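Local structure of ornithine carbamoyltransferase (Giardia intestinalis, 3GRF) at residues G161-Y166 and G234-Y239; E188-C193 and S221-H226; V96-V101 and Q119-P124. The protein probably catalyses the reversible transfer of a carbamoyl group between carbamoyl phosphate and ornithine, a reaction linked to arginine degradation in this parasite. All coordinates share one frame; numbering follows the deposited sequence.

Interactions 1 and 2 share the five-stranded parallel sheet of the Asp/Orn-binding half of the chain, their centres about 10 Å apart. Strands 164-167 and 188-192 are neighbours in it, so the two pairings are continuous: Phe164 O lies 2.8 Å from His190 N, a probable hydrogen bond. Along the chain, interaction 2 falls between the two segments of interaction 1. Interaction 3 comes first in sequence and belongs to the carbamoyl-phosphate-binding half, on the opposite side of the chain's centre, about 39 Å and 38 Å from the centres of interactions 1 and 2. The three contacts thus sample the two halves of a carbamoyltransferase, each with its own parallel sheet.

Interaction 1: G161-Y166 and G234-Y239; sequences GIKFAY and GVDVVY
Phe164 to Tyr166 and Val237 to Tyr239 are paired as adjacent parallel strands in the sheet of the Asp/Orn-binding domain, their axes 4.9 Å apart and 17° from parallel. Ala165 makes both regular bonds, its N to Val237 O (2.9 Å) and its O from Tyr239 N (2.9 Å). On the N-terminal side of these bridges a side chain takes part: Asp236 OD1, using its anti lone pair, accepts Lys163 N at 2.7 Å and a nearly straight 168°. Asp236 N returns a bond to Lys163 O (2.8 Å), which also receives a weak one from Val237 N. The other carboxylate oxygen, OD2, is held by Arg276 and Ser274, which should fix the rotation of the group. At the solvent end, a water bridges Lys163 NZ and Gly234 O. On the face bearing the aromatic residues, Phe164 CD1 rests on Val237 CG1 at 3.6 Å and CZ reaches Tyr239 CB at 3.5 Å; the Phe164 and Tyr239 rings meet obliquely, planes at 51°. The hydroxyls of Tyr166 and Tyr239 are hydrogen-bonded to Asp241 and Asp141. Such pairing of the first and fourth strands, in sheet order 3-2-1-4-5, is typical of a Rossmann-like fold.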
loop_
_atom_site.group_PDB
_atom_site.type_symbol
_atom_site.label_atom_id
_atom_site.label_comp_id
_atom_site.label_asym_id
_atom_site.label_seq_id
_atom_site.Cartn_x
_atom_site.Cartn_y
_atom_site.Cartn_z
ATOM N N GLY A 161 18.886 20.955 -31.521
ATOM C CA GLY A 161 19.071 20.308 -32.831
ATOM C C GLY A 161 18.191 19.095 -33.081
ATOM O O GLY A 161 18.125 18.588 -34.203
ATOM N N ILE A 162 17.512 18.620 -32.033
ATOM C CA ILE A 162 16.696 17.411 -32.140
ATOM C C ILE A 162 15.343 17.826 -32.670
ATOM O O ILE A 162 14.596 18.505 -31.962
ATOM C CB ILE A 162 16.494 16.660 -30.783
ATOM C CG1 ILE A 162 17.820 16.362 -30.117
ATOM C CG2 ILE A 162 15.840 15.289 -31.035
ATOM C CD1 ILE A 162 18.824 15.754 -31.079
ATOM N N LYS A 163 15.039 17.437 -33.899
ATOM C CA LYS A 163 13.713 17.723 -34.484
ATOM C C LYS A 163 12.753 16.641 -33.984
ATOM O O LYS A 163 13.082 15.471 -34.060
ATOM C CB LYS A 163 13.767 17.727 -36.012
ATOM C CG LYS A 163 14.596 18.855 -36.668
ATOM C CD LYS A 163 15.938 18.304 -37.154
ATOM C CE LYS A 163 16.468 19.061 -38.346
ATOM N NZ LYS A 163 16.167 18.238 -39.569
ATOM N N PHE A 164 11.577 17.040 -33.475
ATOM C CA PHE A 164 10.658 16.123 -32.795
ATOM C C PHE A 164 9.349 16.063 -33.619
ATOM O O PHE A 164 8.870 17.090 -34.106
ATOM C CB PHE A 164 10.413 16.595 -31.361
ATOM C CG PHE A 164 9.402 15.742 -30.593
ATOM C CD1 PHE A 164 9.826 14.706 -29.781
ATOM C CD2 PHE A 164 8.022 15.981 -30.711
ATOM C CE1 PHE A 164 8.909 13.925 -29.091
ATOM C CE2 PHE A 164 7.124 15.228 -30.033
ATOM C CZ PHE A 164 7.546 14.190 -29.238
ATOM N N ALA A 165 8.782 14.882 -33.820
ATOM C CA ALA A 165 7.411 14.837 -34.390
ATOM C C ALA A 165 6.433 13.952 -33.603
ATOM O O ALA A 165 6.816 12.868 -33.193
ATOM C CB ALA A 165 7.444 14.385 -35.869
ATOM N N TYR A 166 5.196 14.435 -33.409
ATOM C CA TYR A 166 4.142 13.691 -32.750
ATOM C C TYR A 166 3.204 13.278 -33.890
ATOM O O TYR A 166 2.893 14.110 -34.739
ATOM C CB TYR A 166 3.346 14.506 -31.697
ATOM C CG TYR A 166 2.230 13.635 -31.181
ATOM C CD1 TYR A 166 0.945 13.637 -31.793
ATOM C CD2 TYR A 166 2.476 12.727 -30.181
ATOM C CE1 TYR A 166 -0.029 12.735 -31.369
ATOM C CE2 TYR A 166 1.508 11.834 -29.742
ATOM C CZ TYR A 166 0.259 11.833 -30.362
ATOM O OH TYR A 166 -0.707 10.966 -29.939
ATOM N N GLY A 234 12.951 14.047 -42.154
ATOM C CA GLY A 234 14.111 14.630 -41.493
ATOM C C GLY A 234 14.120 14.589 -39.969
ATOM O O GLY A 234 15.105 14.980 -39.342
ATOM N N VAL A 235 13.036 14.137 -39.344
ATOM C CA VAL A 235 12.893 14.327 -37.893
ATOM C C VAL A 235 13.782 13.340 -37.118
ATOM O O VAL A 235 14.184 12.310 -37.654
ATOM C CB VAL A 235 11.404 14.309 -37.403
ATOM C CG1 VAL A 235 10.565 15.395 -38.102
ATOM C CG2 VAL A 235 10.787 12.943 -37.595
ATOM N N ASP A 236 14.111 13.665 -35.873
ATOM C CA ASP A 236 15.027 12.836 -35.076
ATOM C C ASP A 236 14.297 11.956 -34.060
ATOM O O ASP A 236 14.871 11.023 -33.505
ATOM C CB ASP A 236 16.045 13.718 -34.355
ATOM C CG ASP A 236 16.832 14.590 -35.300
ATOM O OD1 ASP A 236 16.689 15.826 -35.215
ATOM O OD2 ASP A 236 17.594 14.040 -36.117
ATOM N N VAL A 237 13.030 12.279 -33.793
ATOM C CA VAL A 237 12.206 11.544 -32.830
ATOM C C VAL A 237 10.844 11.452 -33.479
ATOM O O VAL A 237 10.328 12.467 -33.960
ATOM C CB VAL A 237 12.001 12.271 -31.474
ATOM C CG1 VAL A 237 11.118 11.382 -30.514
ATOM C CG2 VAL A 237 13.348 12.613 -30.838
ATOM N N VAL A 238 10.286 10.243 -33.486
ATOM C CA VAL A 238 8.896 10.070 -33.866
ATOM C C VAL A 238 8.104 9.453 -32.719
ATOM O O VAL A 238 8.377 8.339 -32.270
ATOM C CB VAL A 238 8.748 9.180 -35.098
ATOM C CG1 VAL A 238 7.234 9.022 -35.470
ATOM C CG2 VAL A 238 9.551 9.747 -36.277
ATOM N N TYR A 239 7.079 10.161 -32.270
ATOM C CA TYR A 239 6.454 9.778 -31.034
ATOM C C TYR A 239 5.004 9.610 -31.402
ATOM O O TYR A 239 4.474 10.397 -32.175
ATOM C CB TYR A 239 6.684 10.912 -30.025
ATOM C CG TYR A 239 6.309 10.681 -28.576
ATOM C CD1 TYR A 239 5.008 10.358 -28.195
ATOM C CD2 TYR A 239 7.235 10.862 -27.599
ATOM C CE1 TYR A 239 4.658 10.202 -26.869
ATOM C CE2 TYR A 239 6.909 10.741 -26.291
ATOM C CZ TYR A 239 5.626 10.374 -25.928
ATOM O OH TYR A 239 5.320 10.250 -24.610
HETATM O O HOH W 1 17.482 15.612 -40.287
#

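Interaction 2: E188-C193 and S221-H226; sequences ECHVCC and SIKIFH
Glu188 meets both Ser221 and Lys223 through the two oxygens of its carboxylate. Ser221 OG donates to OE1 at 2.6 Å, approaching 45° out of the carboxylate plane, while Lys223 NZ forms a salt bridge to OE2 whose hydrogen bond, at 3.3 Å, is weak. The lysine chain, extended beyond CG, crosses the glutamate side chain obliquely, its CE near both carboxylate oxygens. Lys223 is exposed, and the ion pair is long.

The backbone bonds alternate in regular parallel fashion. Cys189, Val191 and Cys193 donate through N to Ser221 O, Lys223 O and Phe225 O, and the carbonyls of Cys189 and Val191 accept from Lys223 N and Phe225 N; Val191 N to Lys223 O is the shortest of the five at 2.7 Å, with 169° at the hydrogen. The strands belong to one beta-alpha-beta unit in which helix 203-216 connects 188-192 to 221-225, an outermost strand of the sheet within this chain.

Among the rings, His190 and Phe225 form an offset stack, centroids 4.8 Å apart and planes at 27°, with Phe225 CE1 over the imidazole toward its rim.

Apolar contacts lie on the face that carries Cys189, Val191, Ile222 and Ile224. Cys189 CB touches Ile222 CD1 at 4.1 Å, and Val191 CB approaches Ile224 CG1 at 4.3 Å; helices 173-185 and 203-216 pack here, the former also joined covalently through the Cys182-Cys189 disulfide.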
loop_
_atom_site.group_PDB
_atom_site.type_symbol
_atom_site.label_atom_id
_atom_site.label_comp_id
_atom_site.label_asym_id
_atom_site.label_seq_id
_atom_site.Cartn_x
_atom_site.Cartn_y
_atom_site.Cartn_z
ATOM N N GLU A 188 12.218 22.173 -32.476
ATOM C CA GLU A 188 11.282 22.131 -33.580
ATOM C C GLU A 188 10.310 20.965 -33.319
ATOM O O GLU A 188 10.702 19.803 -33.211
ATOM C CB GLU A 188 12.046 21.976 -34.890
ATOM C CG GLU A 188 11.166 21.785 -36.066
ATOM C CD GLU A 188 11.318 22.878 -37.082
ATOM O OE1 GLU A 188 11.491 24.051 -36.652
ATOM O OE2 GLU A 188 11.246 22.569 -38.301
ATOM N N CYS A 189 9.049 21.291 -33.118
ATOM C CA CYS A 189 8.072 20.241 -32.816
ATOM C C CYS A 189 7.120 20.210 -34.025
ATOM O O CYS A 189 6.578 21.236 -34.393
ATOM C CB CYS A 189 7.346 20.579 -31.508
ATOM S SG CYS A 189 7.219 19.306 -30.148
ATOM N N HIS A 190 6.914 19.053 -34.649
ATOM C CA HIS A 190 5.921 18.933 -35.759
ATOM C C HIS A 190 4.751 18.104 -35.235
ATOM O O HIS A 190 4.951 16.996 -34.739
ATOM C CB HIS A 190 6.491 18.162 -36.957
ATOM C CG HIS A 190 7.621 18.832 -37.666
ATOM N ND1 HIS A 190 8.228 19.990 -37.214
ATOM C CD2 HIS A 190 8.249 18.501 -38.820
ATOM C CE1 HIS A 190 9.193 20.324 -38.053
ATOM N NE2 HIS A 190 9.229 19.435 -39.033
ATOM N N VAL A 191 3.530 18.607 -35.354
ATOM C CA VAL A 191 2.385 17.823 -34.929
ATOM C C VAL A 191 1.665 17.281 -36.139
ATOM O O VAL A 191 1.163 18.052 -36.971
ATOM C CB VAL A 191 1.432 18.617 -34.042
ATOM C CG1 VAL A 191 0.269 17.733 -33.639
ATOM C CG2 VAL A 191 2.186 19.184 -32.800
ATOM N N CYS A 192 1.731 15.952 -36.281
ATOM C CA CYS A 192 1.205 15.305 -37.505
ATOM C C CYS A 192 -0.155 14.704 -37.250
ATOM O O CYS A 192 -0.289 13.632 -36.686
ATOM C CB CYS A 192 2.239 14.294 -38.020
ATOM S SG CYS A 192 3.886 15.008 -38.351
ATOM N N CYS A 193 -1.173 15.403 -37.674
ATOM C CA CYS A 193 -2.508 14.959 -37.300
ATOM C C CYS A 193 -3.453 15.049 -38.489
ATOM O O CYS A 193 -3.142 15.704 -39.473
ATOM C CB CYS A 193 -3.046 15.787 -36.143
ATOM S SG CYS A 193 -3.077 17.569 -36.467
ATOM N N SER A 221 9.954 25.800 -32.076
ATOM C CA SER A 221 8.877 26.133 -33.011
ATOM C C SER A 221 7.873 25.029 -32.980
ATOM O O SER A 221 8.229 23.914 -32.644
ATOM C CB SER A 221 9.410 26.306 -34.428
ATOM O OG SER A 221 9.828 25.075 -34.946
ATOM N N ILE A 222 6.633 25.372 -33.336
ATOM C CA ILE A 222 5.489 24.461 -33.424
ATOM C C ILE A 222 4.976 24.494 -34.860
ATOM O O ILE A 222 4.630 25.571 -35.357
ATOM C CB ILE A 222 4.256 24.936 -32.520
ATOM C CG1 ILE A 222 4.574 24.983 -31.021
ATOM C CG2 ILE A 222 3.008 24.050 -32.761
ATOM C CD1 ILE A 222 4.922 23.641 -30.384
ATOM N N LYS A 223 4.878 23.323 -35.508
ATOM C CA LYS A 223 4.339 23.249 -36.882
ATOM C C LYS A 223 3.296 22.156 -36.973
ATOM O O LYS A 223 3.487 21.072 -36.440
ATOM C CB LYS A 223 5.452 22.990 -37.913
ATOM C CG LYS A 223 6.775 23.732 -37.591
ATOM C CD LYS A 223 7.816 23.624 -38.708
ATOM C CE LYS A 223 8.781 24.827 -38.687
ATOM N NZ LYS A 223 9.585 24.927 -39.934
ATOM N N ILE A 224 2.182 22.433 -37.631
ATOM C CA ILE A 224 1.131 21.420 -37.724
ATOM C C ILE A 224 1.067 20.881 -39.147
ATOM O O ILE A 224 0.841 21.636 -40.099
ATOM C CB ILE A 224 -0.214 21.977 -37.247
ATOM C CG1 ILE A 224 -0.133 22.223 -35.732
ATOM C CG2 ILE A 224 -1.369 20.990 -37.536
ATOM C CD1 ILE A 224 -1.105 23.247 -35.232
ATOM N N PHE A 225 1.328 19.585 -39.286
ATOM C CA PHE A 225 1.287 18.921 -40.578
ATOM C C PHE A 225 0.034 18.065 -40.663
ATOM O O PHE A 225 -0.421 17.544 -39.650
ATOM C CB PHE A 225 2.528 18.053 -40.763
ATOM C CG PHE A 225 3.767 18.825 -41.073
ATOM C CD1 PHE A 225 4.461 19.475 -40.064
ATOM C CD2 PHE A 225 4.252 18.884 -42.370
ATOM C CE1 PHE A 225 5.644 20.182 -40.341
ATOM C CE2 PHE A 225 5.428 19.579 -42.654
ATOM C CZ PHE A 225 6.128 20.225 -41.622
ATOM N N HIS A 226 -0.528 17.931 -41.867
ATOM C CA HIS A 226 -1.648 17.005 -42.070
ATOM C C HIS A 226 -1.304 15.808 -42.971
ATOM O O HIS A 226 -2.181 15.193 -43.570
ATOM C CB HIS A 226 -2.921 17.773 -42.495
ATOM C CG HIS A 226 -3.437 18.691 -41.422
ATOM N ND1 HIS A 226 -3.854 19.980 -41.673
ATOM C CD2 HIS A 226 -3.562 18.510 -40.087
ATOM C CE1 HIS A 226 -4.238 20.542 -40.539
ATOM N NE2 HIS A 226 -4.062 19.671 -39.562
#

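Interaction 3: V96-V101 and Q119-P124; sequences VFSRMV and QHASVP
The ring of Phe97 meets Val123 and Ala121 through one ortho and meta side: Val123 CG2 lies at its edge, near the ring plane and 4.4 Å from CD2, while Ala121 CB approaches CE2 obliquely at 4.3 Å. Outside the two segments the same ring meets that of Phe50, their planes at about 50°, and it touches Leu48 of strand 46-51. The one hydrogen bond across the contact comes from the backbone of Ser122, whose N donates to Ser98 OG at 3.0 Å and 176°, almost perfectly straight. Ser98 OG stands anti to its carbonyl carbon (chi1 -47°) and is also bonded to the carbonyl of Ala94, so the hydroxyl links Ala94 of helix 90-97 to the chain leaving helix 111-120. Val123 completes the contact: CG1 lies against two carbonyl oxygens, 3.3 Å from Val101 O and 3.6 Å from Ser98 O, and CG2 reaches Val101 CG2. The turn that offers these oxygens is held by Phe97 O, which accepts from both Met100 N and Val101 N. A second subunit packs against this turn, its Asp305 forming a salt bridge with Arg99. Two helix-to-strand connections therefore meet here, leading into strands 103-107 and 125-127, an arrangement typical of the parallel alpha/beta fold of the carbamoyl-phosphate-binding domain.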
loop_
_atom_site.group_PDB
_atom_site.type_symbol
_atom_site.label_atom_id
_atom_site.label_comp_id
_atom_site.label_asym_id
_atom_site.label_seq_id
_atom_site.Cartn_x
_atom_site.Cartn_y
_atom_site.Cartn_z
ATOM N N VAL A 96 -6.840 19.053 4.720
ATOM C CA VAL A 96 -6.490 18.063 5.721
ATOM C C VAL A 96 -5.236 17.270 5.338
ATOM O O VAL A 96 -4.420 17.003 6.202
ATOM C CB VAL A 96 -7.688 17.148 5.985
ATOM C CG1 VAL A 96 -7.264 15.879 6.675
ATOM C CG2 VAL A 96 -8.791 17.938 6.767
ATOM N N PHE A 97 -5.080 16.872 4.068
ATOM C CA PHE A 97 -3.863 16.105 3.720
ATOM C C PHE A 97 -2.589 16.943 3.711
ATOM O O PHE A 97 -1.519 16.417 3.943
ATOM C CB PHE A 97 -3.991 15.118 2.513
ATOM C CG PHE A 97 -4.255 15.754 1.127
ATOM C CD1 PHE A 97 -5.442 15.438 0.429
ATOM C CD2 PHE A 97 -3.317 16.573 0.498
ATOM C CE1 PHE A 97 -5.684 15.948 -0.864
ATOM C CE2 PHE A 97 -3.542 17.101 -0.787
ATOM C CZ PHE A 97 -4.721 16.786 -1.469
ATOM N N SER A 98 -2.745 18.257 3.504
ATOM C CA SER A 98 -1.642 19.212 3.479
ATOM C C SER A 98 -1.069 19.478 4.859
ATOM O O SER A 98 -0.023 20.091 4.974
ATOM C CB SER A 98 -2.060 20.545 2.876
ATOM O OG SER A 98 -2.764 20.373 1.673
ATOM N N ARG A 99 -1.732 19.012 5.898
ATOM C CA ARG A 99 -1.169 19.105 7.244
ATOM C C ARG A 99 -0.667 17.744 7.723
ATOM O O ARG A 99 -0.411 17.576 8.913
ATOM C CB ARG A 99 -2.256 19.587 8.174
ATOM C CG ARG A 99 -2.636 21.021 8.005
ATOM C CD ARG A 99 -3.933 21.231 8.770
ATOM N NE ARG A 99 -4.338 22.642 8.930
ATOM C CZ ARG A 99 -4.788 23.411 7.937
ATOM N NH1 ARG A 99 -4.890 22.936 6.701
ATOM N NH2 ARG A 99 -5.157 24.647 8.187
ATOM N N MET A 100 -0.616 16.750 6.816
ATOM C CA MET A 100 -0.121 15.386 7.145
ATOM C C MET A 100 1.007 14.944 6.221
ATOM O O MET A 100 2.093 14.606 6.709
ATOM C CB MET A 100 -1.239 14.327 7.159
ATOM C CG MET A 100 -2.208 14.395 8.384
ATOM S SD MET A 100 -3.494 13.141 8.254
ATOM C CE MET A 100 -4.738 13.758 9.348
ATOM N N VAL A 101 0.744 14.975 4.894
ATOM C CA VAL A 101 1.699 14.512 3.885
ATOM C C VAL A 101 2.584 15.674 3.411
ATOM O O VAL A 101 2.323 16.849 3.723
ATOM C CB VAL A 101 0.991 13.759 2.736
ATOM C CG1 VAL A 101 0.165 12.612 3.338
ATOM C CG2 VAL A 101 0.085 14.730 1.916
ATOM N N GLN A 119 -5.995 23.871 -5.850
ATOM C CA GLN A 119 -6.410 25.207 -5.365
ATOM C C GLN A 119 -6.244 25.309 -3.854
ATOM O O GLN A 119 -5.618 26.254 -3.342
ATOM C CB GLN A 119 -7.874 25.464 -5.733
ATOM C CG GLN A 119 -8.279 26.897 -6.047
ATOM C CD GLN A 119 -9.380 26.929 -7.115
ATOM O OE1 GLN A 119 -9.103 26.841 -8.326
ATOM N NE2 GLN A 119 -10.638 27.021 -6.667
ATOM N N HIS A 120 -6.767 24.308 -3.142
ATOM C CA HIS A 120 -6.852 24.384 -1.665
ATOM C C HIS A 120 -5.705 23.696 -0.955
ATOM O O HIS A 120 -5.575 23.811 0.248
ATOM C CB HIS A 120 -8.145 23.760 -1.166
ATOM C CG HIS A 120 -9.357 24.301 -1.836
ATOM N ND1 HIS A 120 -9.926 25.501 -1.482
ATOM C CD2 HIS A 120 -10.108 23.805 -2.844
ATOM C CE1 HIS A 120 -10.983 25.719 -2.243
ATOM N NE2 HIS A 120 -11.118 24.705 -3.078
ATOM N N ALA A 121 -4.909 22.951 -1.714
ATOM C CA ALA A 121 -3.784 22.218 -1.184
ATOM C C ALA A 121 -2.652 23.176 -0.855
ATOM O O ALA A 121 -2.420 24.167 -1.537
ATOM C CB ALA A 121 -3.343 21.157 -2.162
ATOM N N SER A 122 -1.971 22.881 0.235
ATOM C CA SER A 122 -0.852 23.665 0.726
ATOM C C SER A 122 0.472 22.848 0.737
ATOM O O SER A 122 1.465 23.291 1.305
ATOM C CB SER A 122 -1.179 24.145 2.136
ATOM O OG SER A 122 -0.157 25.009 2.624
ATOM N N VAL A 123 0.481 21.668 0.116
ATOM C CA VAL A 123 1.710 20.924 -0.223
ATOM C C VAL A 123 1.735 20.861 -1.751
ATOM O O VAL A 123 0.709 21.025 -2.378
ATOM C CB VAL A 123 1.725 19.477 0.407
ATOM C CG1 VAL A 123 1.782 19.534 1.929
ATOM C CG2 VAL A 123 0.504 18.673 -0.019
ATOM N N PRO A 124 2.909 20.669 -2.371
ATOM C CA PRO A 124 2.867 20.519 -3.847
ATOM C C PRO A 124 1.929 19.421 -4.428
ATOM O O PRO A 124 1.979 18.273 -4.009
ATOM C CB PRO A 124 4.323 20.219 -4.220
ATOM C CG PRO A 124 5.145 20.643 -3.071
ATOM C CD PRO A 124 4.279 20.653 -1.826
#